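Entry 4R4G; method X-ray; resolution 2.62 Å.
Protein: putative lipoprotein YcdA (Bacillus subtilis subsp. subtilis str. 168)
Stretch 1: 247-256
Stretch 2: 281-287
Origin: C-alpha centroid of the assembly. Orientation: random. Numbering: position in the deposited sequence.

Stretch 1 247-256: SLSDRIEDKV
Stretch 2, residues 281-287: EEFKKLG

Helices often dock by placing apolar residues at one end of a shared face and charged residues farther along it, and this segment of the putative lipoprotein YcdA illustrates the pattern. Stretch 1 is helical through L248–V256, with phi/psi near -60/-45 and i to i+4 bonds such as I252 N to L248 O (3.0 Å). Stretch 2 arrives in helical conformation and passes into a type I turn from F283 to L286, closed by L286 N to F283 O at 3.0 Å; L286 turns extended (-80/149). The register sets L248 CA 6.7 Å from F283 CA and R251 CA 6.8 Å from E282 CA, so the pairing runs in opposite senses, and the contact buries 399 Å² in total.

S247 (chi1 p) places OG 3.4 Å from L286 CD2, a van der Waals contact only, and accepts a hydrogen bond from R251 NH1 at 2.9 Å, which ties the arginine back to the start of the stretch. L248 (t, p) starts sideways, but its end comes nearer: CD2 packs, apolar against apolar, on the edge of the F283 ring at CD2, 3.7 Å away, while CD1 lies 3.9 Å from E282 CB. F283 itself has chi1 t and chi2 -84°; L286 is m, t.

One turn on, R251 points toward stretch 2 with chi1 m, chi2 t, chi3 108° and chi4 109°. Its NE gives E282 OE1 a weak hydrogen bond of 3.3 Å (156°) within a salt bridge, OE1 lying at the guanidinium edge, near its plane, while NH1 also approaches L286 CD2 at 3.5 Å.

After another turn, K255 (chi1 -94°, chi2 -96°, then t, t) brings CE 3.3 Å from E282 OE2. Its NZ remains 4.3 Å from that oxygen, beyond a salt bridge; a water accepts from K255 NZ at 3.1 Å and donates weakly to E282 OE2 at 3.4 Å. E282 (m, m, chi3 -49°) also receives K285 NZ at OE2, 2.8 Å, so its carboxylate bonds R251 through OE1 and K285 through OE2, with K255 linked through water.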

ATOM      1  N   SER A 247       3.361  -6.008 -30.894  1.00 93.25           N
ATOM      2  CA  SER A 247       3.076  -5.774 -32.315  1.00 93.13           C
ATOM      3  C   SER A 247       3.238  -4.338 -32.783  1.00 93.70           C
ATOM      4  O   SER A 247       3.282  -4.134 -33.997  1.00 95.40           O
ATOM      5  CB  SER A 247       1.651  -6.208 -32.641  1.00 97.03           C
ATOM      6  OG  SER A 247       0.701  -5.495 -31.868  1.00105.90           O
ATOM      7  N   LEU A 248       3.303  -3.342 -31.868  1.00 86.51           N
ATOM      8  CA  LEU A 248       3.328  -1.902 -32.217  1.00 83.96           C
ATOM      9  C   LEU A 248       4.366  -1.551 -33.285  1.00 90.55           C
ATOM     10  O   LEU A 248       4.057  -0.795 -34.219  1.00 90.00           O
ATOM     11  CB  LEU A 248       3.511  -1.021 -30.971  1.00 80.69           C
ATOM     12  CG  LEU A 248       3.180   0.474 -31.096  1.00 81.72           C
ATOM     13  CD1 LEU A 248       1.834   0.721 -31.769  1.00 80.85           C
ATOM     14  CD2 LEU A 248       3.212   1.134 -29.743  1.00 81.50           C
ATOM     15  N   SER A 249       5.570  -2.135 -33.170  1.00 90.39           N
ATOM     16  CA  SER A 249       6.673  -1.986 -34.134  1.00 92.30           C
ATOM     17  C   SER A 249       6.173  -2.239 -35.540  1.00 94.54           C
ATOM     18  O   SER A 249       6.171  -1.322 -36.360  1.00 93.11           O
ATOM     19  CB  SER A 249       7.806  -2.963 -33.801  1.00101.23           C
ATOM     20  OG  SER A 249       7.374  -4.319 -33.780  1.00117.82           O
ATOM     21  N   ASP A 250       5.660  -3.470 -35.772  1.00 92.19           N
ATOM     22  CA  ASP A 250       5.135  -3.952 -37.053  1.00 94.23           C
ATOM     23  C   ASP A 250       3.941  -3.120 -37.526  1.00 94.93           C
ATOM     24  O   ASP A 250       3.904  -2.750 -38.688  1.00 95.74           O
ATOM     25  CB  ASP A 250       4.761  -5.445 -36.971  1.00 98.84           C
ATOM     26  CG  ASP A 250       5.917  -6.375 -36.620  1.00111.92           C
ATOM     27  OD1 ASP A 250       6.999  -6.237 -37.235  1.00115.12           O
ATOM     28  OD2 ASP A 250       5.726  -7.266 -35.760  1.00115.50           O
ATOM     29  N   ARG A 251       3.008  -2.780 -36.628  1.00 87.82           N
ATOM     30  CA  ARG A 251       1.827  -1.982 -36.959  1.00 85.58           C
ATOM     31  C   ARG A 251       2.210  -0.652 -37.551  1.00 89.28           C
ATOM     32  O   ARG A 251       1.592  -0.230 -38.530  1.00 88.64           O
ATOM     33  CB  ARG A 251       0.962  -1.751 -35.728  1.00 81.08           C
ATOM     34  CG  ARG A 251       0.421  -3.022 -35.142  1.00 87.72           C
ATOM     35  CD  ARG A 251      -0.339  -2.686 -33.897  1.00 89.23           C
ATOM     36  NE  ARG A 251      -1.764  -2.840 -34.126  1.00 79.88           N
ATOM     37  CZ  ARG A 251      -2.478  -3.815 -33.600  1.00 87.49           C
ATOM     38  NH1 ARG A 251      -1.913  -4.698 -32.791  1.00 79.19           N
ATOM     39  NH2 ARG A 251      -3.766  -3.919 -33.875  1.00 82.32           N
ATOM     40  N   ILE A 252       3.227   0.017 -36.968  1.00 86.08           N
ATOM     41  CA  ILE A 252       3.673   1.302 -37.494  1.00 85.50           C
ATOM     42  C   ILE A 252       4.433   1.032 -38.786  1.00 93.57           C
ATOM     43  O   ILE A 252       4.110   1.646 -39.802  1.00 93.55           O
ATOM     44  CB  ILE A 252       4.455   2.150 -36.460  1.00 86.54           C
ATOM     45  CG1 ILE A 252       3.505   2.599 -35.325  1.00 84.41           C
ATOM     46  CG2 ILE A 252       5.081   3.378 -37.119  1.00 87.00           C
ATOM     47  CD1 ILE A 252       4.137   2.667 -34.021  1.00 88.59           C
ATOM     48  N   GLU A 253       5.352   0.042 -38.776  1.00 94.05           N
ATOM     49  CA  GLU A 253       6.107  -0.395 -39.961  1.00 97.26           C
ATOM     50  C   GLU A 253       5.133  -0.634 -41.138  1.00101.14           C
ATOM     51  O   GLU A 253       5.382  -0.124 -42.229  1.00102.68           O
ATOM     52  CB  GLU A 253       6.932  -1.673 -39.633  1.00101.53           C
ATOM     53  CG  GLU A 253       7.843  -2.212 -40.743  1.00120.14           C
ATOM     54  CD  GLU A 253       8.284  -3.661 -40.568  1.00156.57           C
ATOM     55  OE1 GLU A 253       8.887  -3.988 -39.519  1.00159.39           O
ATOM     56  OE2 GLU A 253       8.016  -4.476 -41.481  1.00155.23           O
ATOM     57  N   ASP A 254       3.994  -1.328 -40.885  1.00 96.33           N
ATOM     58  CA  ASP A 254       2.983  -1.642 -41.901  1.00 98.09           C
ATOM     59  C   ASP A 254       2.182  -0.397 -42.309  1.00101.89           C
ATOM     60  O   ASP A 254       1.832  -0.273 -43.472  1.00103.65           O
ATOM     61  CB  ASP A 254       2.032  -2.787 -41.452  1.00100.68           C
ATOM     62  CG  ASP A 254       2.686  -4.145 -41.154  1.00109.10           C
ATOM     63  OD1 ASP A 254       3.631  -4.536 -41.881  1.00110.22           O
ATOM     64  OD2 ASP A 254       2.231  -4.829 -40.220  1.00116.70           O
ATOM     65  N   LYS A 255       1.925   0.530 -41.392  1.00 97.39           N
ATOM     66  CA  LYS A 255       1.175   1.741 -41.727  1.00 97.22           C
ATOM     67  C   LYS A 255       2.056   2.720 -42.519  1.00105.78           C
ATOM     68  O   LYS A 255       1.559   3.444 -43.397  1.00104.90           O
ATOM     69  CB  LYS A 255       0.609   2.395 -40.456  1.00 96.07           C
ATOM     70  CG  LYS A 255      -0.825   1.966 -40.128  1.00 97.82           C
ATOM     71  CD  LYS A 255      -1.808   2.992 -40.671  1.00112.08           C
ATOM     72  CE  LYS A 255      -3.197   2.910 -40.093  1.00127.68           C
ATOM     73  NZ  LYS A 255      -4.027   4.080 -40.513  1.00135.52           N
ATOM     74  N   VAL A 256       3.376   2.702 -42.211  1.00105.71           N
ATOM     75  CA  VAL A 256       4.426   3.510 -42.843  1.00106.34           C
ATOM     76  C   VAL A 256       4.586   3.019 -44.275  1.00112.29           C
ATOM     77  O   VAL A 256       4.624   3.846 -45.180  1.00111.18           O
ATOM     78  CB  VAL A 256       5.767   3.481 -42.037  1.00110.52           C
ATOM     79  CG1 VAL A 256       6.968   3.888 -42.892  1.00112.02           C
ATOM     80  CG2 VAL A 256       5.684   4.364 -40.798  1.00107.62           C
ATOM     81  N   GLU A 281      -3.090   6.085 -32.598  1.00 76.40           N
ATOM     82  CA  GLU A 281      -4.248   5.360 -33.101  1.00 77.67           C
ATOM     83  C   GLU A 281      -3.997   3.859 -33.119  1.00 79.03           C
ATOM     84  O   GLU A 281      -4.924   3.091 -32.839  1.00 80.04           O
ATOM     85  CB  GLU A 281      -4.669   5.915 -34.476  1.00 80.99           C
ATOM     86  CG  GLU A 281      -4.904   7.441 -34.506  1.00 96.65           C
ATOM     87  CD  GLU A 281      -5.517   8.143 -33.290  1.00126.73           C
ATOM     88  OE1 GLU A 281      -6.645   7.778 -32.883  1.00130.76           O
ATOM     89  OE2 GLU A 281      -4.870   9.074 -32.751  1.00117.19           O
ATOM     90  N   GLU A 282      -2.735   3.453 -33.332  1.00 72.20           N
ATOM     91  CA  GLU A 282      -2.338   2.046 -33.333  1.00 71.67           C
ATOM     92  C   GLU A 282      -2.151   1.525 -31.910  1.00 72.42           C
ATOM     93  O   GLU A 282      -2.514   0.380 -31.646  1.00 73.26           O
ATOM     94  CB  GLU A 282      -1.072   1.821 -34.169  1.00 73.09           C
ATOM     95  CG  GLU A 282      -1.303   1.922 -35.663  1.00 76.51           C
ATOM     96  CD  GLU A 282      -2.398   1.048 -36.256  1.00 91.87           C
ATOM     97  OE1 GLU A 282      -2.436  -0.175 -35.978  1.00 82.66           O
ATOM     98  OE2 GLU A 282      -3.198   1.599 -37.047  1.00 87.23           O
ATOM     99  N   PHE A 283      -1.600   2.352 -30.993  1.00 65.13           N
ATOM    100  CA  PHE A 283      -1.445   1.982 -29.579  1.00 62.70           C
ATOM    101  C   PHE A 283      -2.817   1.700 -28.952  1.00 67.36           C
ATOM    102  O   PHE A 283      -2.979   0.709 -28.257  1.00 69.91           O
ATOM    103  CB  PHE A 283      -0.724   3.093 -28.790  1.00 62.30           C
ATOM    104  CG  PHE A 283      -0.383   2.687 -27.374  1.00 62.22           C
ATOM    105  CD1 PHE A 283      -1.324   2.793 -26.353  1.00 62.67           C
ATOM    106  CD2 PHE A 283       0.865   2.154 -27.068  1.00 63.57           C
ATOM    107  CE1 PHE A 283      -1.024   2.379 -25.057  1.00 61.88           C
ATOM    108  CE2 PHE A 283       1.170   1.759 -25.761  1.00 64.42           C
ATOM    109  CZ  PHE A 283       0.225   1.882 -24.764  1.00 60.67           C
ATOM    110  N   LYS A 284      -3.795   2.578 -29.197  1.00 64.03           N
ATOM    111  CA  LYS A 284      -5.183   2.474 -28.742  1.00 64.85           C
ATOM    112  C   LYS A 284      -5.850   1.167 -29.224  1.00 73.23           C
ATOM    113  O   LYS A 284      -6.873   0.784 -28.668  1.00 77.16           O
ATOM    114  CB  LYS A 284      -6.003   3.676 -29.258  1.00 67.89           C
ATOM    115  CG  LYS A 284      -5.895   4.983 -28.456  1.00 72.79           C
ATOM    116  CD  LYS A 284      -6.612   6.103 -29.257  1.00 83.73           C
ATOM    117  CE  LYS A 284      -6.347   7.509 -28.777  1.00 93.26           C
ATOM    118  NZ  LYS A 284      -6.940   8.514 -29.695  1.00106.76           N
ATOM    119  N   LYS A 285      -5.291   0.497 -30.252  1.00 69.38           N
ATOM    120  CA  LYS A 285      -5.791  -0.763 -30.817  1.00 70.54           C
ATOM    121  C   LYS A 285      -5.273  -2.006 -30.072  1.00 77.06           C
ATOM    122  O   LYS A 285      -5.778  -3.103 -30.320  1.00 79.29           O
ATOM    123  CB  LYS A 285      -5.354  -0.895 -32.266  1.00 72.35           C
ATOM    124  CG  LYS A 285      -6.052   0.010 -33.253  1.00 77.27           C
ATOM    125  CD  LYS A 285      -5.728  -0.485 -34.640  1.00 71.17           C
ATOM    126  CE  LYS A 285      -5.968   0.567 -35.659  1.00 71.22           C
ATOM    127  NZ  LYS A 285      -5.514   0.111 -36.987  1.00 90.20           N
ATOM    128  N   LEU A 286      -4.222  -1.857 -29.226  1.00 71.36           N
ATOM    129  CA  LEU A 286      -3.594  -2.984 -28.549  1.00 71.10           C
ATOM    130  C   LEU A 286      -4.373  -3.437 -27.327  1.00 80.86           C
ATOM    131  O   LEU A 286      -4.946  -2.616 -26.613  1.00 81.34           O
ATOM    132  CB  LEU A 286      -2.167  -2.652 -28.110  1.00 68.60           C
ATOM    133  CG  LEU A 286      -1.204  -1.966 -29.032  1.00 73.26           C
ATOM    134  CD1 LEU A 286      -0.097  -1.315 -28.213  1.00 72.33           C
ATOM    135  CD2 LEU A 286      -0.613  -2.913 -30.044  1.00 75.79           C
ATOM    136  N   GLY A 287      -4.302  -4.727 -27.035  1.00 80.90           N
ATOM    137  CA  GLY A 287      -4.953  -5.295 -25.859  1.00 81.02           C
ATOM    138  C   GLY A 287      -4.014  -5.639 -24.723  1.00 82.72           C
ATOM    139  O   GLY A 287      -2.794  -5.551 -24.877  1.00 81.33           O
TER
HETATM  140  O   HOH W   1      -4.377   4.794 -37.530  1.00 76.22           O